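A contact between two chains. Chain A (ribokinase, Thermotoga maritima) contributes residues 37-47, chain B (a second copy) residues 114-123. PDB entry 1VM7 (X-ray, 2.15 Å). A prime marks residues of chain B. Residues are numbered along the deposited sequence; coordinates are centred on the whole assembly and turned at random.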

ATOM      1  N   PRO A  37       5.735 -14.924  -5.555  1.00 33.48           N
ATOM      2  CA  PRO A  37       6.763 -14.218  -6.321  1.00 33.71           C
ATOM      3  C   PRO A  37       6.487 -14.284  -7.834  1.00 33.71           C
ATOM      4  O   PRO A  37       6.150 -15.346  -8.360  1.00 33.48           O
ATOM      5  CB  PRO A  37       8.030 -14.979  -5.961  1.00 34.01           C
ATOM      6  CG  PRO A  37       7.725 -15.443  -4.497  1.00 34.90           C
ATOM      7  CD  PRO A  37       6.316 -15.893  -4.609  1.00 33.51           C
ATOM      8  N   GLY A  38       6.570 -13.151  -8.515  1.00 33.77           N
ATOM      9  CA  GLY A  38       6.341 -13.116  -9.973  1.00 33.81           C
ATOM     10  C   GLY A  38       4.874 -13.005 -10.358  1.00 33.71           C
ATOM     11  O   GLY A  38       4.539 -12.842 -11.522  1.00 33.79           O
ATOM     12  N   GLU A  39       3.983 -13.088  -9.382  1.00 33.72           N
ATOM     13  CA  GLU A  39       2.561 -13.043  -9.652  1.00 33.13           C
ATOM     14  C   GLU A  39       2.054 -11.613  -9.551  1.00 32.68           C
ATOM     15  O   GLU A  39       2.494 -10.859  -8.691  1.00 32.90           O
ATOM     16  CB  GLU A  39       1.792 -13.926  -8.671  1.00 33.46           C
ATOM     17  CG  GLU A  39       0.273 -13.912  -8.914  1.00 34.24           C
ATOM     18  CD  GLU A  39      -0.524 -14.714  -7.904  1.00 34.73           C
ATOM     19  OE1 GLU A  39       0.075 -15.246  -6.913  1.00 34.05           O
ATOM     20  OE2 GLU A  39      -1.762 -14.782  -8.116  1.00 33.05           O
ATOM     21  N   THR A  40       1.131 -11.257 -10.442  1.00 32.19           N
ATOM     22  CA  THR A  40       0.337 -10.046 -10.342  1.00 32.74           C
ATOM     23  C   THR A  40      -1.067 -10.497  -9.952  1.00 33.09           C
ATOM     24  O   THR A  40      -1.676 -11.310 -10.637  1.00 33.29           O
ATOM     25  CB  THR A  40       0.286  -9.255 -11.688  1.00 32.98           C
ATOM     26  OG1 THR A  40       1.601  -8.813 -12.041  1.00 32.38           O
ATOM     27  CG2 THR A  40      -0.635  -8.003 -11.600  1.00 32.52           C
ATOM     28  N   GLN A  41      -1.584  -9.993  -8.849  1.00 32.97           N
ATOM     29  CA  GLN A  41      -2.911 -10.395  -8.383  1.00 33.31           C
ATOM     30  C   GLN A  41      -3.743  -9.162  -8.103  1.00 33.86           C
ATOM     31  O   GLN A  41      -3.252  -8.210  -7.515  1.00 33.78           O
ATOM     32  CB  GLN A  41      -2.795 -11.221  -7.093  1.00 33.05           C
ATOM     33  CG  GLN A  41      -4.155 -11.792  -6.634  1.00 33.07           C
ATOM     34  CD  GLN A  41      -4.095 -12.670  -5.404  1.00 32.03           C
ATOM     35  OE1 GLN A  41      -5.052 -13.404  -5.119  1.00 31.84           O
ATOM     36  NE2 GLN A  41      -3.001 -12.587  -4.658  1.00 25.65           N
ATOM     37  N   LYS A  42      -5.017  -9.195  -8.479  1.00 35.29           N
ATOM     38  CA  LYS A  42      -5.953  -8.112  -8.178  1.00 35.99           C
ATOM     39  C   LYS A  42      -6.371  -8.158  -6.718  1.00 35.71           C
ATOM     40  O   LYS A  42      -6.737  -9.238  -6.230  1.00 35.79           O
ATOM     41  CB  LYS A  42      -7.251  -8.266  -8.991  1.00 36.60           C
ATOM     42  CG  LYS A  42      -7.272  -7.716 -10.410  1.00 39.09           C
ATOM     43  CD  LYS A  42      -8.730  -7.681 -10.964  1.00 37.98           C
ATOM     44  N   ALA A  43      -6.374  -7.010  -6.030  1.00 35.29           N
ATOM     45  CA  ALA A  43      -6.967  -6.942  -4.681  1.00 35.37           C
ATOM     46  C   ALA A  43      -8.481  -7.026  -4.800  1.00 35.57           C
ATOM     47  O   ALA A  43      -9.101  -6.351  -5.633  1.00 36.35           O
ATOM     48  CB  ALA A  43      -6.578  -5.650  -3.941  1.00 35.41           C
ATOM     49  N   ILE A  44      -9.087  -7.882  -3.996  1.00 35.23           N
ATOM     50  CA  ILE A  44     -10.524  -7.932  -3.897  1.00 34.68           C
ATOM     51  C   ILE A  44     -11.062  -6.620  -3.298  1.00 34.46           C
ATOM     52  O   ILE A  44     -12.104  -6.090  -3.707  1.00 32.99           O
ATOM     53  CB  ILE A  44     -10.933  -9.105  -3.008  1.00 34.63           C
ATOM     54  CG1 ILE A  44     -10.530 -10.426  -3.685  1.00 35.52           C
ATOM     55  CG2 ILE A  44     -12.453  -9.068  -2.735  1.00 35.46           C
ATOM     56  CD1 ILE A  44     -10.812 -11.671  -2.848  1.00 35.96           C
ATOM     57  N   GLU A  45     -10.366  -6.124  -2.284  1.00 34.04           N
ATOM     58  CA  GLU A  45     -10.715  -4.859  -1.672  1.00 34.58           C
ATOM     59  C   GLU A  45      -9.464  -4.216  -1.149  1.00 33.96           C
ATOM     60  O   GLU A  45      -8.499  -4.922  -0.832  1.00 33.44           O
ATOM     61  CB  GLU A  45     -11.664  -5.049  -0.498  1.00 34.33           C
ATOM     62  CG  GLU A  45     -13.042  -5.470  -0.876  1.00 37.07           C
ATOM     63  CD  GLU A  45     -13.992  -5.406   0.282  1.00 39.87           C
ATOM     64  OE1 GLU A  45     -13.555  -5.072   1.416  1.00 40.43           O
ATOM     65  OE2 GLU A  45     -15.195  -5.661   0.042  1.00 44.82           O
ATOM     66  N   MET A  46      -9.512  -2.886  -1.067  1.00 33.63           N
ATOM     67  CA  MET A  46      -8.549  -2.098  -0.324  1.00 34.47           C
ATOM     68  C   MET A  46      -9.293  -1.225   0.657  1.00 33.42           C
ATOM     69  O   MET A  46     -10.211  -0.498   0.283  1.00 33.88           O
ATOM     70  CB  MET A  46      -7.725  -1.202  -1.226  1.00 34.41           C
ATOM     71  CG  MET A  46      -6.618  -0.489  -0.474  1.00 37.23           C
ATOM     72  SD  MET A  46      -5.716   0.668  -1.516  1.00 36.33           S
ATOM     73  CE  MET A  46      -6.839   2.018  -1.557  1.00 37.80           C
ATOM     74  N   ASN A  47      -8.900  -1.335   1.914  1.00 32.61           N
ATOM     75  CA  ASN A  47      -9.457  -0.562   3.000  1.00 32.65           C
ATOM     76  C   ASN A  47      -8.354  -0.003   3.875  1.00 32.62           C
ATOM     77  O   ASN A  47      -7.436  -0.694   4.222  1.00 33.08           O
ATOM     78  CB  ASN A  47     -10.373  -1.465   3.827  1.00 32.72           C
ATOM     79  CG  ASN A  47     -11.535  -1.986   3.018  1.00 31.55           C
ATOM     80  OD1 ASN A  47     -12.535  -1.294   2.861  1.00 36.79           O
ATOM     81  ND2 ASN A  47     -11.424  -3.192   2.509  1.00 29.04           N
TER
ATOM     82  N   GLY B 114      15.789  -8.403  -6.947  1.00 34.84           N
ATOM     83  CA  GLY B 114      15.034  -7.662  -7.943  1.00 34.82           C
ATOM     84  C   GLY B 114      13.842  -8.408  -8.501  1.00 34.85           C
ATOM     85  O   GLY B 114      13.155  -7.891  -9.393  1.00 33.75           O
ATOM     86  N   GLN B 115      13.581  -9.616  -7.992  1.00 35.19           N
ATOM     87  CA  GLN B 115      12.311 -10.277  -8.271  1.00 35.19           C
ATOM     88  C   GLN B 115      11.201  -9.472  -7.618  1.00 35.04           C
ATOM     89  O   GLN B 115      11.367  -8.909  -6.530  1.00 35.52           O
ATOM     90  CB  GLN B 115      12.267 -11.711  -7.742  1.00 35.55           C
ATOM     91  CG  GLN B 115      10.870 -12.437  -7.901  1.00 37.06           C
ATOM     92  CD  GLN B 115      10.406 -12.711  -9.337  1.00 40.28           C
ATOM     93  OE1 GLN B 115       9.955 -11.797 -10.065  1.00 39.62           O
ATOM     94  NE2 GLN B 115      10.479 -13.991  -9.732  1.00 40.22           N
ATOM     95  N   ASN B 116      10.041  -9.458  -8.255  1.00 34.29           N
ATOM     96  CA  ASN B 116       8.911  -8.784  -7.676  1.00 33.88           C
ATOM     97  C   ASN B 116       7.624  -9.592  -7.767  1.00 32.75           C
ATOM     98  O   ASN B 116       7.534 -10.619  -8.439  1.00 32.62           O
ATOM     99  CB  ASN B 116       8.731  -7.366  -8.294  1.00 34.27           C
ATOM    100  CG  ASN B 116       8.134  -7.380  -9.740  1.00 37.35           C
ATOM    101  OD1 ASN B 116       7.458  -8.314 -10.151  1.00 40.37           O
ATOM    102  ND2 ASN B 116       8.375  -6.301 -10.483  1.00 40.12           N
ATOM    103  N   ARG B 117       6.640  -9.105  -7.047  1.00 32.08           N
ATOM    104  CA  ARG B 117       5.258  -9.494  -7.237  1.00 31.87           C
ATOM    105  C   ARG B 117       4.426  -8.248  -6.996  1.00 32.06           C
ATOM    106  O   ARG B 117       4.921  -7.228  -6.450  1.00 31.29           O
ATOM    107  CB  ARG B 117       4.852 -10.619  -6.312  1.00 31.88           C
ATOM    108  CG  ARG B 117       4.887 -10.274  -4.871  1.00 32.17           C
ATOM    109  CD  ARG B 117       4.628 -11.480  -4.019  1.00 32.71           C
ATOM    110  NE  ARG B 117       4.948 -11.131  -2.644  1.00 33.93           N
ATOM    111  CZ  ARG B 117       5.245 -11.991  -1.686  1.00 34.66           C
ATOM    112  NH1 ARG B 117       5.269 -13.301  -1.921  1.00 34.76           N
ATOM    113  NH2 ARG B 117       5.524 -11.516  -0.474  1.00 36.58           N
ATOM    114  N   ILE B 118       3.163  -8.338  -7.394  1.00 32.65           N
ATOM    115  CA  ILE B 118       2.309  -7.177  -7.527  1.00 32.62           C
ATOM    116  C   ILE B 118       0.860  -7.461  -7.144  1.00 32.77           C
ATOM    117  O   ILE B 118       0.242  -8.402  -7.651  1.00 32.25           O
ATOM    118  CB  ILE B 118       2.321  -6.633  -9.003  1.00 32.86           C
ATOM    119  CG1 ILE B 118       3.753  -6.342  -9.481  1.00 32.51           C
ATOM    120  CG2 ILE B 118       1.412  -5.414  -9.142  1.00 31.40           C
ATOM    121  CD1 ILE B 118       3.856  -5.673 -10.861  1.00 32.78           C
ATOM    122  N   ILE B 119       0.333  -6.615  -6.259  1.00 32.88           N
ATOM    123  CA  ILE B 119      -1.078  -6.560  -5.981  1.00 33.04           C
ATOM    124  C   ILE B 119      -1.586  -5.315  -6.672  1.00 33.77           C
ATOM    125  O   ILE B 119      -1.049  -4.206  -6.472  1.00 33.65           O
ATOM    126  CB  ILE B 119      -1.431  -6.468  -4.484  1.00 33.06           C
ATOM    127  CG1 ILE B 119      -0.922  -7.682  -3.739  1.00 34.01           C
ATOM    128  CG2 ILE B 119      -2.971  -6.366  -4.293  1.00 33.06           C
ATOM    129  CD1 ILE B 119      -1.065  -7.574  -2.273  1.00 35.93           C
ATOM    130  N   ILE B 120      -2.637  -5.496  -7.465  1.00 33.50           N
ATOM    131  CA  ILE B 120      -3.231  -4.393  -8.192  1.00 34.66           C
ATOM    132  C   ILE B 120      -4.579  -4.054  -7.614  1.00 33.51           C
ATOM    133  O   ILE B 120      -5.417  -4.913  -7.447  1.00 33.36           O
ATOM    134  CB  ILE B 120      -3.387  -4.695  -9.675  1.00 35.45           C
ATOM    135  CG1 ILE B 120      -2.016  -4.538 -10.322  1.00 39.24           C
ATOM    136  CG2 ILE B 120      -4.341  -3.676 -10.339  1.00 37.42           C
ATOM    137  CD1 ILE B 120      -1.965  -4.997 -11.692  1.00 43.60           C
ATOM    138  N   PHE B 121      -4.767  -2.787  -7.295  1.00 32.69           N
ATOM    139  CA  PHE B 121      -6.064  -2.294  -6.861  1.00 32.31           C
ATOM    140  C   PHE B 121      -6.599  -1.392  -7.944  1.00 31.43           C
ATOM    141  O   PHE B 121      -6.039  -0.341  -8.158  1.00 32.11           O
ATOM    142  CB  PHE B 121      -5.956  -1.504  -5.554  1.00 32.81           C
ATOM    143  CG  PHE B 121      -7.268  -0.915  -5.102  1.00 32.68           C
ATOM    144  CD1 PHE B 121      -8.308  -1.724  -4.740  1.00 33.92           C
ATOM    145  CD2 PHE B 121      -7.469   0.452  -5.079  1.00 34.90           C
ATOM    146  CE1 PHE B 121      -9.534  -1.175  -4.345  1.00 34.79           C
ATOM    147  CE2 PHE B 121      -8.684   0.985  -4.665  1.00 34.53           C
ATOM    148  CZ  PHE B 121      -9.710   0.173  -4.314  1.00 31.79           C
ATOM    149  N   PRO B 122      -7.666  -1.801  -8.621  1.00 31.05           N
ATOM    150  CA  PRO B 122      -8.202  -1.052  -9.758  1.00 31.15           C
ATOM    151  C   PRO B 122      -8.518   0.393  -9.389  1.00 30.48           C
ATOM    152  O   PRO B 122      -8.120   1.324 -10.132  1.00 31.53           O
ATOM    153  CB  PRO B 122      -9.512  -1.790 -10.075  1.00 30.79           C
ATOM    154  CG  PRO B 122      -9.382  -3.081  -9.532  1.00 31.51           C
ATOM    155  CD  PRO B 122      -8.486  -2.992  -8.334  1.00 31.87           C
ATOM    156  N   GLY B 123      -9.170   0.571  -8.232  1.00 30.06           N
ATOM    157  CA  GLY B 123      -9.521   1.886  -7.716  1.00 30.40           C
ATOM    158  C   GLY B 123     -10.255   2.675  -8.771  1.00 29.66           C
ATOM    159  O   GLY B 123     -11.176   2.190  -9.375  1.00 28.70           O
TER

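The two copies of ribokinase join in a parallel β-ladder that crosses the subunit boundary. Strand 40-42 of chain A lies beside strand 116-121 of chain B with only 23° between their N-to-C directions, and Thr40, Gln41 and Lys42 pair with Ile118′, Ile119′ and Ile120′.

As expected of parallel strands, Gln41, Ile118′ and Ile120′ each bond to two residues of the other chain. Gln41 uses both its backbone N and its backbone O toward chain B: its N donates to Ile118′ O (2.7 Å), and its O accepts from Ile120′ N (2.8 Å). Ile118′ and Ile120′ answer in kind, through Ile118′ N to Glu39 O (2.9 Å) and Ala43 N to Ile120′ O (2.7 Å). Before the ladder the register slips by one residue: Gly38 N, not the N of Glu39, donates to Asn116′ O (2.7 Å), at a more bent angle of 138°. CA-H...O contacts fill in between these bonds; in one, Ile119′ CA lies 3.1 Å from Gln41 O.

Side chains alternate across the ladder. Thr40 and Lys42 share a face with Ile118′ and Ile120′, and there Thr40 CG2 comes unusually close to Ile120′ CD1, at 3.3 Å, shorter than a comfortable methyl-methyl contact. Gln41 and Ile119′ occupy the other face.

Past Lys42 side-chain packing is apolar, although Ala43 N still bonds to Ile120′ O. Ala43 CB points toward chain B and meets Ile119′ CG2 at 3.7 Å, while also sitting at the edge of the Phe121′ ring. Met46 covers one face of that ring: its CB lies 3.7 Å from the centroid of Phe121′, nearly on the ring normal, and its SD follows at 4.4 Å from the same centroid. Methylene and sulfur thus both rest on the aromatic surface, and Phe121′ has more area covered than any other residue here.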